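Local coordinates for hydrogenase-specific maturation endopeptidase (Thermococcus kodakarensis, PDB 5IJA), which probably acts as an endopeptidase in the maturation of [NiFe] hydrogenase, at residues 1-7 / 50-56; 57-63 / 84-90; 67-73 / 112-118. All blocks are in the same frame, centred on the assembly; numbering follows the deposited sequence.

Interaction 1: residues 1-7 / 50-56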
loop_
_atom_site.group_PDB
_atom_site.type_symbol
_atom_site.label_atom_id
_atom_site.label_comp_id
_atom_site.label_asym_id
_atom_site.label_seq_id
_atom_site.Cartn_x
_atom_site.Cartn_y
_atom_site.Cartn_z
ATOM N N MET A 1 -14.516 -1.532 -14.548
ATOM C CA MET A 1 -13.708 -1.442 -13.336
ATOM C C MET A 1 -12.254 -1.071 -13.632
ATOM O O MET A 1 -11.506 -1.854 -14.221
ATOM C CB MET A 1 -13.755 -2.758 -12.568
ATOM C CG MET A 1 -13.075 -2.683 -11.218
ATOM S SD MET A 1 -13.823 -1.395 -10.213
ATOM C CE MET A 1 -15.529 -1.934 -10.170
ATOM N N ARG A 2 -11.859 0.129 -13.222
ATOM C CA ARG A 2 -10.489 0.585 -13.418
ATOM C C ARG A 2 -9.839 0.737 -12.068
ATOM O O ARG A 2 -10.400 1.369 -11.183
ATOM C CB ARG A 2 -10.445 1.905 -14.176
ATOM C CG ARG A 2 -10.642 1.752 -15.669
ATOM C CD ARG A 2 -10.655 3.098 -16.356
ATOM N NE ARG A 2 -11.635 4.006 -15.770
ATOM C CZ ARG A 2 -11.330 5.184 -15.239
ATOM N NH1 ARG A 2 -10.063 5.595 -15.218
ATOM N NH2 ARG A 2 -12.287 5.952 -14.730
ATOM N N VAL A 3 -8.654 0.161 -11.922
ATOM C CA VAL A 3 -8.008 0.041 -10.618
ATOM C C VAL A 3 -6.724 0.842 -10.569
ATOM O O VAL A 3 -5.945 0.842 -11.522
ATOM C CB VAL A 3 -7.734 -1.458 -10.288
ATOM C CG1 VAL A 3 -7.199 -1.624 -8.870
ATOM C CG2 VAL A 3 -9.018 -2.276 -10.462
ATOM N N LEU A 4 -6.521 1.585 -9.480
ATOM C CA LEU A 4 -5.265 2.307 -9.273
ATOM C C LEU A 4 -4.526 1.722 -8.079
ATOM O O LEU A 4 -5.124 1.501 -7.030
ATOM C CB LEU A 4 -5.522 3.799 -9.050
ATOM C CG LEU A 4 -4.359 4.695 -8.604
ATOM C CD1 LEU A 4 -3.194 4.704 -9.600
ATOM C CD2 LEU A 4 -4.855 6.099 -8.378
ATOM N N ILE A 5 -3.237 1.451 -8.241
ATOM C CA ILE A 5 -2.433 0.910 -7.145
ATOM C C ILE A 5 -1.567 2.018 -6.563
ATOM O O ILE A 5 -0.899 2.726 -7.301
ATOM C CB ILE A 5 -1.575 -0.264 -7.634
ATOM C CG1 ILE A 5 -2.493 -1.428 -8.049
ATOM C CG2 ILE A 5 -0.577 -0.685 -6.575
ATOM C CD1 ILE A 5 -1.804 -2.484 -8.865
ATOM N N LEU A 6 -1.628 2.200 -5.245
ATOM C CA LEU A 6 -0.810 3.184 -4.549
ATOM C C LEU A 6 0.257 2.466 -3.745
ATOM O O LEU A 6 -0.063 1.752 -2.809
ATOM C CB LEU A 6 -1.652 4.046 -3.611
ATOM C CG LEU A 6 -2.844 4.783 -4.210
ATOM C CD1 LEU A 6 -3.475 5.677 -3.146
ATOM C CD2 LEU A 6 -2.414 5.575 -5.431
ATOM N N ALA A 7 1.522 2.649 -4.113
ATOM C CA ALA A 7 2.605 2.017 -3.376
ATOM C C ALA A 7 3.193 3.007 -2.394
ATOM O O ALA A 7 3.613 4.092 -2.796
ATOM C CB ALA A 7 3.676 1.510 -4.330
ATOM N N GLU A 50 -10.547 6.301 -11.053
ATOM C CA GLU A 50 -10.508 4.855 -10.839
ATOM C C GLU A 50 -11.467 4.493 -9.724
ATOM O O GLU A 50 -11.593 5.232 -8.755
ATOM C CB GLU A 50 -9.095 4.366 -10.503
ATOM C CG GLU A 50 -8.104 4.403 -11.652
ATOM C CD GLU A 50 -7.558 5.785 -11.953
ATOM O OE1 GLU A 50 -7.797 6.742 -11.183
ATOM O OE2 GLU A 50 -6.865 5.919 -12.980
ATOM N N GLU A 51 -12.171 3.373 -9.889
ATOM C CA GLU A 51 -13.240 3.017 -8.965
ATOM C C GLU A 51 -12.752 2.122 -7.833
ATOM O O GLU A 51 -13.481 1.896 -6.870
ATOM C CB GLU A 51 -14.386 2.318 -9.713
ATOM C CG GLU A 51 -15.018 3.155 -10.839
ATOM C CD GLU A 51 -14.534 2.758 -12.234
ATOM O OE1 GLU A 51 -13.337 2.423 -12.399
ATOM O OE2 GLU A 51 -15.362 2.770 -13.170
ATOM N N ARG A 52 -11.540 1.589 -7.984
ATOM C CA ARG A 52 -10.916 0.754 -6.970
ATOM C C ARG A 52 -9.501 1.255 -6.744
ATOM O O ARG A 52 -8.785 1.545 -7.707
ATOM C CB ARG A 52 -10.899 -0.712 -7.384
ATOM C CG ARG A 52 -10.352 -1.665 -6.312
ATOM C CD ARG A 52 -10.522 -3.119 -6.760
ATOM N NE ARG A 52 -11.944 -3.437 -6.919
ATOM C CZ ARG A 52 -12.418 -4.449 -7.645
ATOM N NH1 ARG A 52 -11.590 -5.251 -8.298
ATOM N NH2 ARG A 52 -13.726 -4.650 -7.731
ATOM N N ILE A 53 -9.135 1.412 -5.477
ATOM C CA ILE A 53 -7.771 1.816 -5.094
ATOM C C ILE A 53 -7.135 0.725 -4.244
ATOM O O ILE A 53 -7.700 0.318 -3.231
ATOM C CB ILE A 53 -7.773 3.113 -4.276
ATOM C CG1 ILE A 53 -8.493 4.247 -5.016
ATOM C CG2 ILE A 53 -6.359 3.531 -3.910
ATOM C CD1 ILE A 53 -7.865 4.634 -6.307
ATOM N N VAL A 54 -5.946 0.271 -4.620
ATOM C CA VAL A 54 -5.278 -0.770 -3.863
ATOM C C VAL A 54 -3.998 -0.204 -3.262
ATOM O O VAL A 54 -3.058 0.095 -3.991
ATOM C CB VAL A 54 -4.937 -1.950 -4.750
ATOM C CG1 VAL A 54 -4.119 -2.950 -3.975
ATOM C CG2 VAL A 54 -6.225 -2.568 -5.303
ATOM N N ILE A 55 -3.973 -0.054 -1.943
ATOM C CA ILE A 55 -2.816 0.515 -1.242
ATOM C C ILE A 55 -1.904 -0.609 -0.787
ATOM O O ILE A 55 -2.372 -1.580 -0.210
ATOM C CB ILE A 55 -3.284 1.361 -0.051
ATOM C CG1 ILE A 55 -4.075 2.552 -0.566
ATOM C CG2 ILE A 55 -2.112 1.850 0.798
ATOM C CD1 ILE A 55 -4.921 3.181 0.499
ATOM N N ILE A 56 -0.623 -0.506 -1.067
ATOM C CA ILE A 56 0.329 -1.508 -0.650
ATOM C C ILE A 56 1.395 -0.852 0.201
ATOM O O ILE A 56 1.986 0.096 -0.195
ATOM C CB ILE A 56 0.992 -2.240 -1.826
ATOM C CG1 ILE A 56 -0.025 -2.724 -2.836
ATOM C CG2 ILE A 56 1.767 -3.431 -1.329
ATOM C CD1 ILE A 56 0.546 -3.592 -3.914
#
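Val-3 to Ala-7 run beside Arg-52 to Ile-56 as neighbouring parallel strands, their axes 4.6 Å apart and 20° from exact alignment. The backbone ladder alternates as parallel pairing requires: Leu-4 N donates to Arg-52 O (2.9 Å), Val-54 N to Leu-4 O, Leu-6 N to Val-54 O and Ile-56 N to Leu-6 O, all at N-H...O angles of 159° or more. Ahead of the ladder in the chain, Arg-2 O takes the N-H of Glu-51 and, weakly, that of Arg-52.

Polar side chains gather at this N-terminal end of the pair. OE1 of Glu-51 accepts the backbone N-H of Arg-2 (2.9 Å), which approaches from above the carboxylate plane. The guanidinium of Arg-2 makes only a long salt bridge to Glu-50, NH1 to OE2 3.9 Å; its NH1 is also bonded to Asn-48 O, and Glu-50 OE1 takes Asn-48 N. The Arg-52 guanidinium has CG of Met-1 over its centre, 3.9 Å above the plane, although Met-1 is poorly ordered. NH1 of Arg-52 is hydrogen-bonded to Leu-146 O.

Apolar contacts divide between the two faces. On the face of Leu-4, Leu-6, Ile-53 and Ile-55, the chi1 of Ile-53 (-55°) lets CG1 lead CD1 against CB of Leu-4 (3.7 Å) and sends CG2 to CD1 of Leu-6 (3.7 Å). On the other face, which carries Val-3, Ile-5, Val-54 and Ile-56, Val-3 CG1 touches Val-54 CG2 (3.8 Å), and Ile-5 CG2 approaches Ile-56 CD1.

Helix 18-28 packs on the Ile-5, Ala-7 and Ile-56 face through Leu-20, Ala-22 and Leu-26. Strand 33-37 flanks strand 3-8, and strand 111-118 flanks strand 52-59, so the pair lies inside the mixed sheet.

Interaction 2: residues 57-63 / 84-90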
loop_
_atom_site.group_PDB
_atom_site.type_symbol
_atom_site.label_atom_id
_atom_site.label_comp_id
_atom_site.label_asym_id
_atom_site.label_seq_id
_atom_site.Cartn_x
_atom_site.Cartn_y
_atom_site.Cartn_z
ATOM N N ASP A 57 1.604 -1.392 1.384
ATOM C CA ASP A 57 2.468 -0.798 2.369
ATOM C C ASP A 57 3.227 -1.799 3.222
ATOM O O ASP A 57 2.766 -2.871 3.464
ATOM C CB ASP A 57 1.626 0.087 3.269
ATOM C CG ASP A 57 2.446 1.059 4.086
ATOM O OD1 ASP A 57 3.640 1.183 3.864
ATOM O OD2 ASP A 57 1.875 1.691 4.959
ATOM N N ALA A 58 4.393 -1.385 3.692
ATOM C CA ALA A 58 5.115 -2.092 4.749
ATOM C C ALA A 58 4.468 -1.797 6.093
ATOM O O ALA A 58 4.099 -0.656 6.362
ATOM C CB ALA A 58 6.571 -1.684 4.762
ATOM N N ILE A 59 4.313 -2.816 6.938
ATOM C CA ILE A 59 3.676 -2.631 8.238
ATOM C C ILE A 59 4.442 -3.328 9.360
ATOM O O ILE A 59 5.260 -4.202 9.105
ATOM C CB ILE A 59 2.231 -3.157 8.261
ATOM C CG1 ILE A 59 2.215 -4.684 8.130
ATOM C CG2 ILE A 59 1.383 -2.455 7.196
ATOM C CD1 ILE A 59 0.878 -5.322 8.408
ATOM N N LEU A 60 4.170 -2.920 10.596
ATOM C CA LEU A 60 4.689 -3.613 11.768
ATOM C C LEU A 60 3.542 -4.267 12.507
ATOM O O LEU A 60 2.516 -3.643 12.773
ATOM C CB LEU A 60 5.445 -2.660 12.707
ATOM C CG LEU A 60 6.723 -2.005 12.172
ATOM C CD1 LEU A 60 7.422 -1.176 13.246
ATOM C CD2 LEU A 60 7.672 -3.046 11.599
ATOM N N SER A 61 3.722 -5.539 12.829
ATOM C CA SER A 61 2.750 -6.268 13.614
ATOM C C SER A 61 3.477 -7.212 14.559
ATOM O O SER A 61 4.650 -7.545 14.348
ATOM C CB SER A 61 1.796 -7.037 12.710
ATOM O OG SER A 61 0.889 -7.813 13.466
ATOM N N ASP A 62 2.785 -7.629 15.610
ATOM C CA ASP A 62 3.372 -8.565 16.556
ATOM C C ASP A 62 2.500 -9.803 16.708
ATOM O O ASP A 62 2.940 -10.818 17.245
ATOM C CB ASP A 62 3.604 -7.880 17.896
ATOM C CG ASP A 62 4.519 -6.682 17.771
ATOM O OD1 ASP A 62 5.405 -6.706 16.887
ATOM O OD2 ASP A 62 4.355 -5.714 18.546
ATOM N N LYS A 63 1.264 -9.714 16.235
ATOM C CA LYS A 63 0.413 -10.889 16.133
ATOM C C LYS A 63 0.949 -11.785 15.020
ATOM O O LYS A 63 0.769 -13.004 15.044
ATOM C CB LYS A 63 -1.045 -10.491 15.859
ATOM C CG LYS A 63 -1.945 -11.636 15.366
ATOM C CD LYS A 63 -3.428 -11.280 15.433
ATOM C CE LYS A 63 -4.290 -12.332 14.745
ATOM N NZ LYS A 63 -5.466 -11.741 14.039
ATOM N N GLU A 84 -4.333 -3.741 15.402
ATOM C CA GLU A 84 -3.572 -4.823 14.862
ATOM C C GLU A 84 -2.392 -4.452 14.015
ATOM O O GLU A 84 -1.385 -5.097 14.076
ATOM C CB GLU A 84 -4.489 -5.736 14.103
ATOM C CG GLU A 84 -4.306 -7.168 14.486
ATOM C CD GLU A 84 -5.159 -8.051 13.652
ATOM O OE1 GLU A 84 -6.385 -7.850 13.659
ATOM O OE2 GLU A 84 -4.588 -8.921 12.987
ATOM N N ILE A 85 -2.517 -3.432 13.203
ATOM C CA ILE A 85 -1.557 -3.197 12.141
ATOM C C ILE A 85 -0.914 -1.857 12.287
ATOM O O ILE A 85 -1.591 -0.927 12.622
ATOM C CB ILE A 85 -2.258 -3.179 10.772
ATOM C CG1 ILE A 85 -2.994 -4.482 10.471
ATOM C CG2 ILE A 85 -1.288 -2.911 9.662
ATOM C CD1 ILE A 85 -2.494 -5.715 11.184
ATOM N N ARG A 86 0.366 -1.735 12.000
ATOM C CA ARG A 86 0.975 -0.419 12.065
ATOM C C ARG A 86 1.729 -0.039 10.824
ATOM O O ARG A 86 2.803 -0.514 10.586
ATOM C CB ARG A 86 1.880 -0.289 13.291
ATOM C CG ARG A 86 1.341 -1.077 14.465
ATOM C CD ARG A 86 2.260 -1.032 15.670
ATOM N NE ARG A 86 2.011 -2.157 16.548
ATOM C CZ ARG A 86 1.314 -2.107 17.677
ATOM N NH1 ARG A 86 0.793 -0.974 18.114
ATOM N NH2 ARG A 86 1.142 -3.207 18.380
ATOM N N SER A 87 1.177 0.897 10.069
ATOM C CA SER A 87 1.926 1.476 8.986
ATOM C C SER A 87 1.968 2.926 9.217
ATOM O O SER A 87 1.003 3.631 9.038
ATOM C CB SER A 87 1.303 1.196 7.655
ATOM O OG SER A 87 0.045 1.716 7.599
ATOM N N ALA A 88 3.160 3.383 9.513
ATOM C CA ALA A 88 3.406 4.779 9.728
ATOM C C ALA A 88 3.022 5.457 8.436
ATOM O O ALA A 88 2.537 6.566 8.449
ATOM C CB ALA A 88 4.870 5.014 10.037
ATOM N N HIS A 89 3.309 4.787 7.330
ATOM C CA HIS A 89 3.126 5.379 6.049
ATOM C C HIS A 89 1.697 5.675 5.675
ATOM O O HIS A 89 1.398 6.779 5.354
ATOM C CB HIS A 89 3.679 4.449 5.013
ATOM C CG HIS A 89 5.058 3.978 5.286
ATOM N ND1 HIS A 89 6.155 4.781 5.137
ATOM C CD2 HIS A 89 5.525 2.766 5.640
ATOM C CE1 HIS A 89 7.241 4.093 5.416
ATOM N NE2 HIS A 89 6.883 2.869 5.726
ATOM N N PHE A 90 0.801 4.725 5.805
ATOM C CA PHE A 90 -0.566 5.008 5.454
ATOM C C PHE A 90 -1.073 6.028 6.436
ATOM O O PHE A 90 -1.751 6.936 6.072
ATOM C CB PHE A 90 -1.446 3.779 5.392
ATOM C CG PHE A 90 -2.804 4.049 4.844
ATOM C CD1 PHE A 90 -2.958 4.728 3.671
ATOM C CD2 PHE A 90 -3.911 3.669 5.518
ATOM C CE1 PHE A 90 -4.192 4.996 3.172
ATOM C CE2 PHE A 90 -5.157 3.933 5.034
ATOM C CZ PHE A 90 -5.295 4.587 3.853
#
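Leu-60 and Arg-86 form a single antiparallel hydrogen-bonded bridge, Leu-60 N to Arg-86 O 2.8 Å at 165° and Arg-86 N to Leu-60 O 3.0 Å at a more bent 132°, which joins strand 52-59 and its continuation to the loop leading into helix 88-103.

Next to the bridge, Ile-59 CD1 presses on Ile-85 CG2 at 3.5 Å, tighter than usual for two carbons. A chi1 of 68° at Ile-59 directs CG1 and its CD1 to that methyl and lets CG2 face both Ile-85 CG2 and Ser-87 CB. The aliphatic part of Arg-86 passes Leu-60 O, CG at 3.3 Å. At the Lys-63 end, NZ of Lys-63 forms a salt bridge with Glu-84 OE2 (3.1 Å), coming from well above the carboxylate plane; Glu-84 OE1 has a weak, long ion pair with Lys-80. Replacing Glu-84 by alanine removes the carboxylate and is likely to leave the Lys-63 ammonium without this mate, the end of its chain set free to turn.

Near the helix start, where Ser-87 holds the N-cap position, the Asp-57 carboxylate, whose placement is less sure, has OD1 3.0 Å from CD2 of His-89. NE2 of His-89 bonds instead to Asp-16. The chemistry is therefore uneven: a charged pair at the loop end, and at the helix end a buried Asp-57 OD1 that has no polar partner in the model.

Interaction 3: residues 67-73 / 112-118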
loop_
_atom_site.group_PDB
_atom_site.type_symbol
_atom_site.label_atom_id
_atom_site.label_comp_id
_atom_site.label_asym_id
_atom_site.label_seq_id
_atom_site.Cartn_x
_atom_site.Cartn_y
_atom_site.Cartn_z
ATOM N N GLY A 67 7.173 -11.153 6.800
ATOM C CA GLY A 67 6.914 -11.748 5.503
ATOM C C GLY A 67 5.449 -12.083 5.316
ATOM O O GLY A 67 5.005 -12.420 4.215
ATOM N N GLU A 68 4.694 -12.000 6.406
ATOM C CA GLU A 68 3.249 -12.196 6.354
ATOM C C GLU A 68 2.570 -11.041 5.634
ATOM O O GLU A 68 3.056 -9.916 5.667
ATOM C CB GLU A 68 2.666 -12.309 7.757
ATOM C CG GLU A 68 1.573 -13.336 7.903
ATOM C CD GLU A 68 2.125 -14.665 8.352
ATOM O OE1 GLU A 68 2.274 -14.849 9.580
ATOM O OE2 GLU A 68 2.429 -15.504 7.476
ATOM N N VAL A 69 1.437 -11.315 5.005
ATOM C CA VAL A 69 0.690 -10.265 4.325
ATOM C C VAL A 69 -0.763 -10.202 4.808
ATOM O O VAL A 69 -1.427 -11.229 4.957
ATOM C CB VAL A 69 0.722 -10.464 2.803
ATOM C CG1 VAL A 69 -0.137 -9.430 2.122
ATOM C CG2 VAL A 69 2.165 -10.412 2.285
ATOM N N VAL A 70 -1.243 -8.989 5.069
ATOM C CA VAL A 70 -2.641 -8.775 5.403
ATOM C C VAL A 70 -3.343 -8.075 4.255
ATOM O O VAL A 70 -2.704 -7.376 3.465
ATOM C CB VAL A 70 -2.806 -7.935 6.671
ATOM C CG1 VAL A 70 -2.153 -8.629 7.840
ATOM C CG2 VAL A 70 -2.196 -6.543 6.471
ATOM N N HIS A 71 -4.660 -8.256 4.181
ATOM C CA HIS A 71 -5.484 -7.620 3.154
ATOM C C HIS A 71 -6.827 -7.238 3.738
ATOM O O HIS A 71 -7.644 -8.103 4.037
ATOM C CB HIS A 71 -5.676 -8.543 1.947
ATOM C CG HIS A 71 -6.681 -8.051 0.950
ATOM N ND1 HIS A 71 -7.299 -8.890 0.048
ATOM C CD2 HIS A 71 -7.160 -6.808 0.695
ATOM C CE1 HIS A 71 -8.131 -8.190 -0.705
ATOM N NE2 HIS A 71 -8.064 -6.924 -0.333
ATOM N N PHE A 72 -7.050 -5.936 3.890
ATOM C CA PHE A 72 -8.311 -5.423 4.397
ATOM C C PHE A 72 -8.948 -4.503 3.368
ATOM O O PHE A 72 -8.264 -3.972 2.485
ATOM C CB PHE A 72 -8.096 -4.670 5.711
ATOM C CG PHE A 72 -7.262 -5.410 6.708
ATOM C CD1 PHE A 72 -7.604 -6.696 7.100
ATOM C CD2 PHE A 72 -6.130 -4.824 7.252
ATOM C CE1 PHE A 72 -6.834 -7.377 8.017
ATOM C CE2 PHE A 72 -5.354 -5.497 8.169
ATOM C CZ PHE A 72 -5.705 -6.777 8.554
ATOM N N SER A 73 -10.253 -4.292 3.477
ATOM C CA SER A 73 -10.903 -3.339 2.588
ATOM C C SER A 73 -12.056 -2.619 3.258
ATOM O O SER A 73 -12.647 -3.124 4.212
ATOM C CB SER A 73 -11.395 -4.036 1.318
ATOM O OG SER A 73 -12.496 -4.871 1.600
ATOM N N ILE A 112 -11.741 0.927 -1.489
ATOM C CA ILE A 112 -10.364 0.968 -1.007
ATOM C C ILE A 112 -9.920 -0.370 -0.432
ATOM O O ILE A 112 -10.615 -0.959 0.386
ATOM C CB ILE A 112 -10.161 2.032 0.081
ATOM C CG1 ILE A 112 -10.810 3.360 -0.319
ATOM C CG2 ILE A 112 -8.657 2.194 0.388
ATOM C CD1 ILE A 112 -10.240 3.987 -1.572
ATOM N N HIS A 113 -8.740 -0.817 -0.851
ATOM C CA HIS A 113 -8.124 -2.045 -0.370
ATOM C C HIS A 113 -6.754 -1.740 0.197
ATOM O O HIS A 113 -6.050 -0.865 -0.317
ATOM C CB HIS A 113 -7.986 -3.060 -1.517
ATOM C CG HIS A 113 -9.283 -3.658 -1.952
ATOM N ND1 HIS A 113 -9.702 -4.900 -1.532
ATOM C CD2 HIS A 113 -10.257 -3.187 -2.766
ATOM C CE1 HIS A 113 -10.882 -5.167 -2.061
ATOM N NE2 HIS A 113 -11.236 -4.151 -2.824
ATOM N N PHE A 114 -6.369 -2.461 1.245
ATOM C CA PHE A 114 -5.078 -2.250 1.901
ATOM C C PHE A 114 -4.376 -3.587 1.957
ATOM O O PHE A 114 -4.896 -4.553 2.501
ATOM C CB PHE A 114 -5.237 -1.667 3.325
ATOM C CG PHE A 114 -3.939 -1.451 4.038
ATOM C CD1 PHE A 114 -3.365 -2.467 4.792
ATOM C CD2 PHE A 114 -3.278 -0.234 3.955
ATOM C CE1 PHE A 114 -2.148 -2.276 5.433
ATOM C CE2 PHE A 114 -2.051 -0.033 4.606
ATOM C CZ PHE A 114 -1.494 -1.058 5.349
ATOM N N ILE A 115 -3.172 -3.628 1.399
ATOM C CA ILE A 115 -2.319 -4.795 1.497
ATOM C C ILE A 115 -1.107 -4.414 2.320
ATOM O O ILE A 115 -0.359 -3.501 1.945
ATOM C CB ILE A 115 -1.874 -5.286 0.114
ATOM C CG1 ILE A 115 -3.101 -5.516 -0.768
ATOM C CG2 ILE A 115 -1.039 -6.564 0.258
ATOM C CD1 ILE A 115 -2.738 -5.870 -2.242
ATOM N N GLY A 116 -0.928 -5.083 3.456
ATOM C CA GLY A 116 0.193 -4.801 4.334
ATOM C C GLY A 116 1.200 -5.938 4.360
ATOM O O GLY A 116 0.826 -7.105 4.489
ATOM N N ILE A 117 2.472 -5.593 4.221
ATOM C CA ILE A 117 3.546 -6.581 4.218
ATOM C C ILE A 117 4.347 -6.431 5.498
ATOM O O ILE A 117 4.974 -5.389 5.725
ATOM C CB ILE A 117 4.465 -6.419 2.998
ATOM C CG1 ILE A 117 3.654 -6.518 1.703
ATOM C CG2 ILE A 117 5.585 -7.467 3.014
ATOM C CD1 ILE A 117 4.382 -5.940 0.491
ATOM N N VAL A 118 4.317 -7.460 6.341
ATOM C CA VAL A 118 4.909 -7.350 7.670
ATOM C C VAL A 118 6.431 -7.354 7.579
ATOM O O VAL A 118 7.051 -8.324 7.147
ATOM C CB VAL A 118 4.426 -8.476 8.615
ATOM C CG1 VAL A 118 5.146 -8.391 9.954
ATOM C CG2 VAL A 118 2.928 -8.395 8.824
#
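Val-69 CG1 meets Ile-115 CG2 at 3.5 Å, the closest apolar side-chain contact in this antiparallel pairing of strands 69-73 and 111-118, where 69-73 is the outermost strand of the mixed sheet in an alpha/beta fold. The axes lie 4.6 Å apart at 165°. CG1 of Val-69 is anti to its own nitrogen (chi1 176°), which carries it across toward Ile-115, while CG2 faces Ile-117 CG1 at a looser 4.2 Å.

On the opposite face, Val-70 sits over Gly-116. CG2 of Val-70 is 3.6 Å from Gly-116 CA, and a CB at Gly-116 would clash with that methyl, consistent with the absence of a side chain there. The same methyl lies at the edge of the Phe-114 ring. The Phe-72 and Phe-114 rings only graze, and Ile-77 of helix 76-80 touches both; Ile-59 of strand 52-59 adds to the packing on Val-70 and Phe-114.

Between these two faces the strands are joined by hydrogen-bonded pairs. Val-70 and Gly-116 exchange two bonds, as do Phe-72 and Phe-114, the shorter being Phe-114 N to Phe-72 O (2.7 Å). Beyond the last bridge, Gly-67 N donates to Val-118 O and Val-118 N to Glu-68 O, both almost straight.

At the polar edge, on the face of Val-69 and Ile-115, helix 130-146 lies over His-71 and His-113 with Leu-146. CB of Ser-73 rests over one face of the His-113 ring, a CH-pi contact 3.7 Å from the centroid. Glu-111 OE2 is bonded to His-113 NE2, and the two imidazoles meet through their edges with planes 38° apart, joined by a hydrogen bond of 2.9 Å between His-71 NE2 and His-113 ND1.

From the N terminus, interaction 1 closes first, bringing strand 3-8 beside strand 52-59 after a loop that holds helix 18-28 and edge strand 33-37. The same strand then runs on into interaction 2, whose loop contains strand 69-73 and helix 76-80 before the chain returns at 84-90. Interaction 3 starts inside that loop and ends beyond it, at 112-118, so interactions 2 and 3 cross, whereas interaction 1 precedes both. Strand 111-118 fits between strands 52-59 and 69-73: Ile-55 O lies 2.7 Å from Ile-115 N, and Asp-57 O lies 2.8 Å from Ile-117 N. Ile-85 packs on Phe-72, joining the helix 88-103 approach to the sheet edge.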